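Local coordinates for protein CobC (Shigella flexneri 2a, PDB 6NRU) that probably removes the phosphate from adenosylcobalamin 5'-phosphate and alpha-ribazole 5'-phosphate, completing the nucleotide loop of vitamin B12, at residues A[80-85]-A[132-137]; A[158-163]-A[172-177]. All blocks are in the same frame, centred on the assembly; numbering follows the deposited sequence.

Contact 1 (A[80-85]-A[132-137]); sequences PELNEM and ERFIAR
E81 and R137 meet in a salt bridge, with E81 OE2 3.1 Å from R137 NH2. The other carboxylate oxygen faces the other terminal nitrogen, E81 OE1 lying 3.3 Å from R137 NH1. The two flat groups are not coplanar. The carboxylate and guanidinium planes stand 68° apart, and OE2 approaches the guanidinium obliquely. R137, extended from CG to NE, crosses the bent side chain of E81 at about a right angle.

Beside the ion pair the contact is apolar. E81 CB rests on F134 CB at 3.9 Å, where the two backbones come nearest. L82 CD2 sits over the centre of one face of the F134 ring, 4.0 Å from the ring centroid and 9° off the normal, a CH-pi contact. With F134 CG anti to the backbone N (chi1 175°), the ring is carried toward the 80-85 segment.

L82 and F134 are buried: both touch I149 of the central strand 146-151. L82 also touches V155, and F134 touches L159, both on helix 153-163. The short 3-10 turn 80-82 follows strand 76-78, and N83 N closes it on P80 O at 3.1 Å. L82 O takes a hydrogen bond from S151 OG. N83 OD1 accepts one from the backbone N of E57.

The same loop carries E84, the probable proton donor/acceptor of this histidine phosphatase. Its OE1 accepts a bond from M85 N (selenomethionine) at 2.8 Å, on the anti side of the carboxylate. The contact joins the loop after strand 76-78 to the C-terminal part of helix 124-136. Its ion pair lies at the partly exposed side, where the charges probably cost less to hold than they would beside the buried L82 and F134.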
ATOM      1  N   PRO A  80      -1.111   3.147  11.333  1.00 46.75           N
ATOM      2  CA  PRO A  80      -0.294   1.925  11.385  1.00 48.06           C
ATOM      3  C   PRO A  80      -0.944   0.739  10.697  1.00 49.08           C
ATOM      4  O   PRO A  80      -0.233  -0.206  10.328  1.00 50.01           O
ATOM      5  CB  PRO A  80      -0.131   1.666  12.892  1.00 49.26           C
ATOM      6  CG  PRO A  80      -0.603   2.920  13.574  1.00 48.42           C
ATOM      7  CD  PRO A  80      -1.610   3.533  12.662  1.00 47.05           C
ATOM      8  N   GLU A  81      -2.267   0.753  10.523  1.00 48.05           N
ATOM      9  CA  GLU A  81      -2.941  -0.306   9.783  1.00 48.78           C
ATOM     10  C   GLU A  81      -2.522  -0.331   8.323  1.00 46.87           C
ATOM     11  O   GLU A  81      -2.591  -1.390   7.690  1.00 48.64           O
ATOM     12  CB  GLU A  81      -4.459  -0.143   9.890  1.00 51.77           C
ATOM     13  CG  GLU A  81      -5.061  -0.637  11.202  1.00 57.20           C
ATOM     14  CD  GLU A  81      -4.794   0.299  12.368  1.00 60.56           C
ATOM     15  OE1 GLU A  81      -4.339   1.438  12.126  1.00 60.07           O
ATOM     16  OE2 GLU A  81      -5.034  -0.106  13.527  1.00 63.76           O
ATOM     17  N   LEU A  82      -2.082   0.804   7.780  1.00 44.84           N
ATOM     18  CA  LEU A  82      -1.624   0.896   6.399  1.00 43.19           C
ATOM     19  C   LEU A  82      -0.199   0.398   6.209  1.00 43.72           C
ATOM     20  O   LEU A  82       0.307   0.437   5.081  1.00 42.89           O
ATOM     21  CB  LEU A  82      -1.728   2.345   5.906  1.00 41.88           C
ATOM     22  CG  LEU A  82      -3.141   2.903   5.720  1.00 41.16           C
ATOM     23  CD1 LEU A  82      -3.115   4.389   5.407  1.00 33.56           C
ATOM     24  CD2 LEU A  82      -3.879   2.140   4.631  1.00 41.74           C
ATOM     25  N   ASN A  83       0.453  -0.072   7.270  1.00 52.48           N
ATOM     26  CA  ASN A  83       1.834  -0.516   7.177  1.00 53.49           C
ATOM     27  C   ASN A  83       1.958  -1.782   6.342  1.00 54.42           C
ATOM     28  O   ASN A  83       1.032  -2.591   6.252  1.00 55.34           O
ATOM     29  CB  ASN A  83       2.410  -0.784   8.565  1.00 54.03           C
ATOM     30  CG  ASN A  83       2.658   0.478   9.342  1.00 55.81           C
ATOM     31  OD1 ASN A  83       2.599   1.576   8.792  1.00 56.98           O
ATOM     32  ND2 ASN A  83       2.943   0.334  10.630  1.00 56.49           N
ATOM     33  N   GLU A  84       3.132  -1.951   5.741  1.00 55.52           N
ATOM     34  CA  GLU A  84       3.472  -3.210   5.100  1.00 57.53           C
ATOM     35  C   GLU A  84       3.435  -4.337   6.126  1.00 58.66           C
ATOM     36  O   GLU A  84       3.580  -4.116   7.332  1.00 58.31           O
ATOM     37  CB  GLU A  84       4.860  -3.109   4.456  1.00 58.30           C
ATOM     38  CG  GLU A  84       5.314  -4.329   3.664  1.00 60.63           C
ATOM     39  CD  GLU A  84       4.335  -4.724   2.575  1.00 65.03           C
ATOM     40  OE1 GLU A  84       3.425  -5.534   2.850  1.00 66.69           O
ATOM     41  OE2 GLU A  84       4.478  -4.224   1.441  1.00 67.34           O
HETATM   42  N   MSE A  85       3.207  -5.553   5.640  1.00 60.00           N
HETATM   43  CA  MSE A  85       3.286  -6.737   6.478  1.00 60.95           C
HETATM   44  C   MSE A  85       4.663  -6.824   7.119  1.00 58.09           C
HETATM   45  O   MSE A  85       5.665  -6.501   6.482  1.00 57.90           O
HETATM   46  CB  MSE A  85       3.004  -7.990   5.654  1.00 66.41           C
HETATM   47  CG  MSE A  85       2.464  -9.156   6.452  1.00 71.79           C
HETATM   48 SE   MSE A  85       2.004 -10.659   5.299  0.93 79.13          SE
HETATM   49  CE  MSE A  85       3.671 -11.657   5.431  1.00 79.21           C
ATOM     50  N   GLU A 132      -8.780  -4.995   7.533  1.00 38.08           N
ATOM     51  CA  GLU A 132     -10.207  -5.030   7.831  1.00 41.71           C
ATOM     52  C   GLU A 132     -10.581  -3.973   8.864  1.00 42.58           C
ATOM     53  O   GLU A 132     -11.632  -3.333   8.752  1.00 43.03           O
ATOM     54  CB  GLU A 132     -10.602  -6.425   8.312  1.00 48.44           C
ATOM     55  CG  GLU A 132     -10.941  -7.381   7.185  1.00 51.56           C
ATOM     56  CD  GLU A 132     -12.354  -7.183   6.670  1.00 55.21           C
ATOM     57  OE1 GLU A 132     -13.291  -7.766   7.259  1.00 59.26           O
ATOM     58  OE2 GLU A 132     -12.530  -6.438   5.681  1.00 53.18           O
ATOM     59  N   ARG A 133      -9.733  -3.774   9.877  1.00 44.83           N
ATOM     60  CA  ARG A 133     -10.004  -2.735  10.865  1.00 48.10           C
ATOM     61  C   ARG A 133      -9.944  -1.352  10.234  1.00 45.36           C
ATOM     62  O   ARG A 133     -10.737  -0.469  10.581  1.00 46.49           O
ATOM     63  CB  ARG A 133      -9.016  -2.836  12.027  1.00 52.43           C
ATOM     64  CG  ARG A 133      -9.094  -4.145  12.791  1.00 58.71           C
ATOM     65  CD  ARG A 133      -8.907  -3.940  14.285  1.00 64.59           C
ATOM     66  NE  ARG A 133      -9.251  -5.141  15.037  1.00 69.11           N
ATOM     67  CZ  ARG A 133     -10.392  -5.307  15.698  1.00 72.76           C
ATOM     68  NH1 ARG A 133     -11.303  -4.343  15.701  1.00 72.25           N
ATOM     69  NH2 ARG A 133     -10.622  -6.434  16.355  1.00 77.28           N
ATOM     70  N   PHE A 134      -9.008  -1.145   9.307  1.00 43.14           N
ATOM     71  CA  PHE A 134      -8.947   0.128   8.601  1.00 42.02           C
ATOM     72  C   PHE A 134     -10.213   0.361   7.791  1.00 41.75           C
ATOM     73  O   PHE A 134     -10.740   1.479   7.754  1.00 44.57           O
ATOM     74  CB  PHE A 134      -7.718   0.173   7.698  1.00 40.56           C
ATOM     75  CG  PHE A 134      -7.649   1.399   6.842  1.00 42.23           C
ATOM     76  CD1 PHE A 134      -7.228   2.607   7.376  1.00 45.28           C
ATOM     77  CD2 PHE A 134      -8.010   1.351   5.507  1.00 41.05           C
ATOM     78  CE1 PHE A 134      -7.165   3.743   6.594  1.00 44.91           C
ATOM     79  CE2 PHE A 134      -7.951   2.483   4.717  1.00 40.74           C
ATOM     80  CZ  PHE A 134      -7.526   3.680   5.262  1.00 42.91           C
ATOM     81  N   ILE A 135     -10.718  -0.688   7.138  1.00 39.10           N
ATOM     82  CA  ILE A 135     -11.960  -0.569   6.380  1.00 37.56           C
ATOM     83  C   ILE A 135     -13.111  -0.189   7.302  1.00 39.02           C
ATOM     84  O   ILE A 135     -13.919   0.691   6.980  1.00 39.68           O
ATOM     85  CB  ILE A 135     -12.248  -1.878   5.621  1.00 38.13           C
ATOM     86  CG1 ILE A 135     -11.248  -2.067   4.481  1.00 36.38           C
ATOM     87  CG2 ILE A 135     -13.667  -1.891   5.076  1.00 38.06           C
ATOM     88  CD1 ILE A 135     -11.460  -3.338   3.703  1.00 28.54           C
ATOM     89  N   ALA A 136     -13.196  -0.834   8.469  1.00 40.31           N
ATOM     90  CA  ALA A 136     -14.257  -0.522   9.422  1.00 42.17           C
ATOM     91  C   ALA A 136     -14.140   0.889   9.980  1.00 44.45           C
ATOM     92  O   ALA A 136     -15.124   1.414  10.513  1.00 47.43           O
ATOM     93  CB  ALA A 136     -14.252  -1.531  10.569  1.00 43.72           C
ATOM     94  N   ARG A 137     -12.966   1.510   9.867  1.00 43.80           N
ATOM     95  CA  ARG A 137     -12.734   2.861  10.358  1.00 46.12           C
ATOM     96  C   ARG A 137     -13.112   3.942   9.354  1.00 45.65           C
ATOM     97  O   ARG A 137     -13.050   5.127   9.695  1.00 47.82           O
ATOM     98  CB  ARG A 137     -11.262   3.036  10.741  1.00 46.49           C
ATOM     99  CG  ARG A 137     -10.899   2.493  12.108  1.00 51.67           C
ATOM    100  CD  ARG A 137      -9.618   3.131  12.602  1.00 55.89           C
ATOM    101  NE  ARG A 137      -8.982   2.357  13.663  1.00 61.56           N
ATOM    102  CZ  ARG A 137      -7.683   2.408  13.942  1.00 64.23           C
ATOM    103  NH1 ARG A 137      -6.882   3.195  13.233  1.00 63.37           N
ATOM    104  NH2 ARG A 137      -7.181   1.672  14.925  1.00 67.28           N
TER

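Contact 2 (A[158-163]-A[172-177]); sequences LLIARL and WHFRVD. With EDO (1,2-ethanediol), chain Q.
R162 NH1 is held by two acceptors, the backbone O of M166 and O1 of an ethanediol, the latter at 3.1 Å. R162 NH2 adds a weak bond to the same O1 at 3.3 Å. The diol, probably from the crystallisation liquor, lies near the C-terminal end of helix 153-163, away from segment 172-177.

The contact between the segments is apolar. I160 CG2 packs over one face of the F174 ring, 4.0 Å from the ring centroid and 14° off the normal, as a CH-pi contact. It is displaced toward the rim and lies 3.9 Å from F174 CG. Being anti to the backbone N, CG2 points at the ring, while the other branch carries CD1 to V176 CG2 at 4.2 Å. H173 CB covers the opposite face of the ring, also toward its rim. A161 CB approaches F174 CE2 obliquely at 4.1 Å.

In the alpha/beta fold of the histidine phosphatases, helix 153-163 packs on the central sheet. I160 reaches L8 of strand 5-10 and L193 and L196 of strand 190-198. V176 N donates to Q153 OE1, and V176 O accepts from R10 NH1. Both backbone polar atoms of V176 are thus bonded. Its side chain is about 9 Å from that of H11, the probable phosphohistidine. Segment 172-177 is part of the connection from helix 153-163 to strand 181-187.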
ATOM      1  N   LEU A 158      -5.165  -5.597  -1.285  1.00 31.34           N
ATOM      2  CA  LEU A 158      -6.147  -6.231  -0.414  1.00 32.58           C
ATOM      3  C   LEU A 158      -7.270  -5.271  -0.049  1.00 34.43           C
ATOM      4  O   LEU A 158      -8.413  -5.701   0.153  1.00 34.69           O
ATOM      5  CB  LEU A 158      -5.467  -6.759   0.846  1.00 32.81           C
ATOM      6  CG  LEU A 158      -6.385  -7.436   1.862  1.00 33.08           C
ATOM      7  CD1 LEU A 158      -7.127  -8.582   1.205  1.00 33.31           C
ATOM      8  CD2 LEU A 158      -5.586  -7.920   3.057  1.00 34.23           C
ATOM      9  N   LEU A 159      -6.969  -3.974   0.042  1.00 37.14           N
ATOM     10  CA  LEU A 159      -8.020  -2.995   0.288  1.00 38.92           C
ATOM     11  C   LEU A 159      -9.041  -3.010  -0.838  1.00 39.97           C
ATOM     12  O   LEU A 159     -10.252  -3.043  -0.594  1.00 42.17           O
ATOM     13  CB  LEU A 159      -7.414  -1.600   0.452  1.00 38.36           C
ATOM     14  CG  LEU A 159      -8.406  -0.479   0.763  1.00 38.00           C
ATOM     15  CD1 LEU A 159      -8.856  -0.554   2.206  1.00 38.97           C
ATOM     16  CD2 LEU A 159      -7.797   0.878   0.463  1.00 38.47           C
ATOM     17  N   ILE A 160      -8.565  -2.998  -2.085  1.00 35.59           N
ATOM     18  CA  ILE A 160      -9.470  -3.070  -3.228  1.00 34.68           C
ATOM     19  C   ILE A 160     -10.325  -4.327  -3.146  1.00 34.19           C
ATOM     20  O   ILE A 160     -11.554  -4.270  -3.260  1.00 34.77           O
ATOM     21  CB  ILE A 160      -8.680  -3.019  -4.548  1.00 34.53           C
ATOM     22  CG1 ILE A 160      -7.931  -1.693  -4.678  1.00 34.58           C
ATOM     23  CG2 ILE A 160      -9.613  -3.215  -5.732  1.00 33.55           C
ATOM     24  CD1 ILE A 160      -7.009  -1.636  -5.878  1.00 33.08           C
ATOM     25  N   ALA A 161      -9.684  -5.480  -2.923  1.00 33.56           N
ATOM     26  CA  ALA A 161     -10.401  -6.752  -2.952  1.00 30.10           C
ATOM     27  C   ALA A 161     -11.478  -6.817  -1.877  1.00 36.25           C
ATOM     28  O   ALA A 161     -12.601  -7.259  -2.143  1.00 39.91           O
ATOM     29  CB  ALA A 161      -9.420  -7.914  -2.797  1.00 30.24           C
ATOM     30  N   ARG A 162     -11.163  -6.381  -0.656  1.00 34.94           N
ATOM     31  CA  ARG A 162     -12.147  -6.479   0.417  1.00 36.43           C
ATOM     32  C   ARG A 162     -13.271  -5.461   0.252  1.00 39.33           C
ATOM     33  O   ARG A 162     -14.418  -5.744   0.622  1.00 40.59           O
ATOM     34  CB  ARG A 162     -11.467  -6.307   1.774  1.00 34.22           C
ATOM     35  CG  ARG A 162     -10.500  -7.419   2.129  1.00 34.43           C
ATOM     36  CD  ARG A 162     -11.177  -8.777   2.085  1.00 37.31           C
ATOM     37  NE  ARG A 162     -12.136  -8.960   3.170  1.00 41.57           N
ATOM     38  CZ  ARG A 162     -13.442  -9.146   2.995  1.00 43.82           C
ATOM     39  NH1 ARG A 162     -13.957  -9.166   1.772  1.00 43.32           N
ATOM     40  NH2 ARG A 162     -14.236  -9.305   4.047  1.00 45.76           N
ATOM     41  N   LEU A 163     -12.968  -4.285  -0.304  1.00 38.78           N
ATOM     42  CA  LEU A 163     -13.989  -3.252  -0.454  1.00 40.12           C
ATOM     43  C   LEU A 163     -15.082  -3.685  -1.424  1.00 42.05           C
ATOM     44  O   LEU A 163     -16.262  -3.396  -1.201  1.00 43.21           O
ATOM     45  CB  LEU A 163     -13.354  -1.944  -0.919  1.00 39.15           C
ATOM     46  CG  LEU A 163     -12.687  -1.090   0.160  1.00 40.17           C
ATOM     47  CD1 LEU A 163     -11.992   0.112  -0.461  1.00 32.70           C
ATOM     48  CD2 LEU A 163     -13.699  -0.649   1.205  1.00 41.77           C
ATOM     49  N   TRP A 172      -4.798 -10.655  -5.276  1.00 53.74           N
ATOM     50  CA  TRP A 172      -3.802 -10.756  -6.332  1.00 53.73           C
ATOM     51  C   TRP A 172      -4.379 -10.558  -7.725  1.00 51.60           C
ATOM     52  O   TRP A 172      -3.627 -10.640  -8.703  1.00 51.32           O
ATOM     53  CB  TRP A 172      -3.096 -12.109  -6.245  1.00 57.06           C
ATOM     54  CG  TRP A 172      -2.452 -12.315  -4.919  1.00 59.72           C
ATOM     55  CD1 TRP A 172      -2.876 -13.141  -3.921  1.00 61.41           C
ATOM     56  CD2 TRP A 172      -1.271 -11.665  -4.429  1.00 60.54           C
ATOM     57  NE1 TRP A 172      -2.028 -13.054  -2.843  1.00 62.77           N
ATOM     58  CE2 TRP A 172      -1.035 -12.154  -3.131  1.00 61.77           C
ATOM     59  CE3 TRP A 172      -0.391 -10.721  -4.965  1.00 60.85           C
ATOM     60  CZ2 TRP A 172       0.046 -11.733  -2.360  1.00 62.83           C
ATOM     61  CZ3 TRP A 172       0.680 -10.303  -4.199  1.00 61.79           C
ATOM     62  CH2 TRP A 172       0.889 -10.808  -2.912  1.00 62.86           C
ATOM     63  N   HIS A 173      -5.682 -10.305  -7.843  1.00 49.84           N
ATOM     64  CA  HIS A 173      -6.258  -9.898  -9.116  1.00 48.63           C
ATOM     65  C   HIS A 173      -6.043  -8.418  -9.406  1.00 49.03           C
ATOM     66  O   HIS A 173      -6.330  -7.975 -10.523  1.00 50.05           O
ATOM     67  CB  HIS A 173      -7.758 -10.206  -9.149  1.00 46.33           C
ATOM     68  CG  HIS A 173      -8.081 -11.669  -9.188  1.00 44.20           C
ATOM     69  ND1 HIS A 173      -7.659 -12.500 -10.204  1.00 44.64           N
ATOM     70  CD2 HIS A 173      -8.805 -12.444  -8.346  1.00 43.48           C
ATOM     71  CE1 HIS A 173      -8.099 -13.725  -9.980  1.00 45.08           C
ATOM     72  NE2 HIS A 173      -8.798 -13.719  -8.858  1.00 45.00           N
ATOM     73  N   PHE A 174      -5.542  -7.649  -8.430  1.00 49.31           N
ATOM     74  CA  PHE A 174      -5.363  -6.198  -8.546  1.00 50.61           C
ATOM     75  C   PHE A 174      -3.954  -5.840  -8.086  1.00 52.82           C
ATOM     76  O   PHE A 174      -3.763  -5.366  -6.965  1.00 54.37           O
ATOM     77  CB  PHE A 174      -6.412  -5.440  -7.728  1.00 49.93           C
ATOM     78  CG  PHE A 174      -7.778  -6.045  -7.780  1.00 51.62           C
ATOM     79  CD1 PHE A 174      -8.672  -5.679  -8.772  1.00 53.37           C
ATOM     80  CD2 PHE A 174      -8.175  -6.975  -6.833  1.00 52.16           C
ATOM     81  CE1 PHE A 174      -9.934  -6.234  -8.823  1.00 54.96           C
ATOM     82  CE2 PHE A 174      -9.435  -7.535  -6.879  1.00 53.69           C
ATOM     83  CZ  PHE A 174     -10.316  -7.163  -7.873  1.00 55.03           C
ATOM     84  N   ARG A 175      -2.969  -6.051  -8.953  1.00 53.80           N
ATOM     85  CA  ARG A 175      -1.621  -5.596  -8.647  1.00 55.84           C
ATOM     86  C   ARG A 175      -1.554  -4.077  -8.743  1.00 51.84           C
ATOM     87  O   ARG A 175      -1.953  -3.488  -9.753  1.00 51.86           O
ATOM     88  CB  ARG A 175      -0.614  -6.240  -9.597  1.00 63.19           C
ATOM     89  CG  ARG A 175      -0.026  -7.542  -9.077  1.00 68.33           C
ATOM     90  CD  ARG A 175       1.461  -7.643  -9.383  1.00 72.74           C
ATOM     91  NE  ARG A 175       1.721  -8.287 -10.670  1.00 76.70           N
ATOM     92  CZ  ARG A 175       2.240  -7.671 -11.728  1.00 78.69           C
ATOM     93  NH1 ARG A 175       2.563  -6.385 -11.661  1.00 78.98           N
ATOM     94  NH2 ARG A 175       2.442  -8.342 -12.854  1.00 80.14           N
ATOM     95  N   VAL A 176      -1.055  -3.438  -7.688  1.00 48.21           N
ATOM     96  CA  VAL A 176      -0.951  -1.984  -7.618  1.00 43.94           C
ATOM     97  C   VAL A 176       0.482  -1.591  -7.951  1.00 41.35           C
ATOM     98  O   VAL A 176       1.426  -2.021  -7.277  1.00 40.92           O
ATOM     99  CB  VAL A 176      -1.369  -1.457  -6.237  1.00 42.37           C
ATOM    100  CG1 VAL A 176      -1.145   0.042  -6.154  1.00 42.25           C
ATOM    101  CG2 VAL A 176      -2.828  -1.797  -5.965  1.00 41.04           C
ATOM    102  N   ASP A 177       0.641  -0.762  -8.978  1.00 39.58           N
ATOM    103  CA  ASP A 177       1.933  -0.462  -9.578  1.00 37.98           C
ATOM    104  C   ASP A 177       2.550   0.808  -9.004  1.00 34.55           C
ATOM    105  O   ASP A 177       1.862   1.686  -8.478  1.00 33.21           O
ATOM    106  CB  ASP A 177       1.797  -0.319 -11.093  1.00 40.00           C
ATOM    107  CG  ASP A 177       1.521  -1.634 -11.771  1.00 42.22           C
ATOM    108  OD1 ASP A 177       1.316  -2.640 -11.060  1.00 42.28           O
ATOM    109  OD2 ASP A 177       1.512  -1.664 -13.017  1.00 45.41           O
TER
HETATM  110  C1  EDO Q 305     -17.987  -9.186   2.887  1.00 41.14           C
HETATM  111  O1  EDO Q 305     -16.910  -8.351   2.444  1.00 40.91           O
HETATM  112  C2  EDO Q 305     -17.520 -10.078   4.033  1.00 41.37           C
HETATM  113  O2  EDO Q 305     -16.654 -11.103   3.527  1.00 40.85           O

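Contact 1 is partly buried and contact 2 is buried. Contact 1 mixes a charged pair at its partly exposed side with an aliphatic-aromatic pair inside; contact 2 joins its segments through apolar groups alone. Each places an aliphatic methyl over a phenylalanine face. They hold different elements: the loop after strand 76-78 with helix 124-136, and helix 153-163 with the loop that follows it. The two helices then pack on each other. I135 meets L159 and R162, F134 meets L159, and E132 OE2 makes a long, weak ion pair with R162 NE. Segment 80-85 carries E84, which does not touch 132-137; L82 and V176 have their side chains about 10 and 9 Å from that of H11.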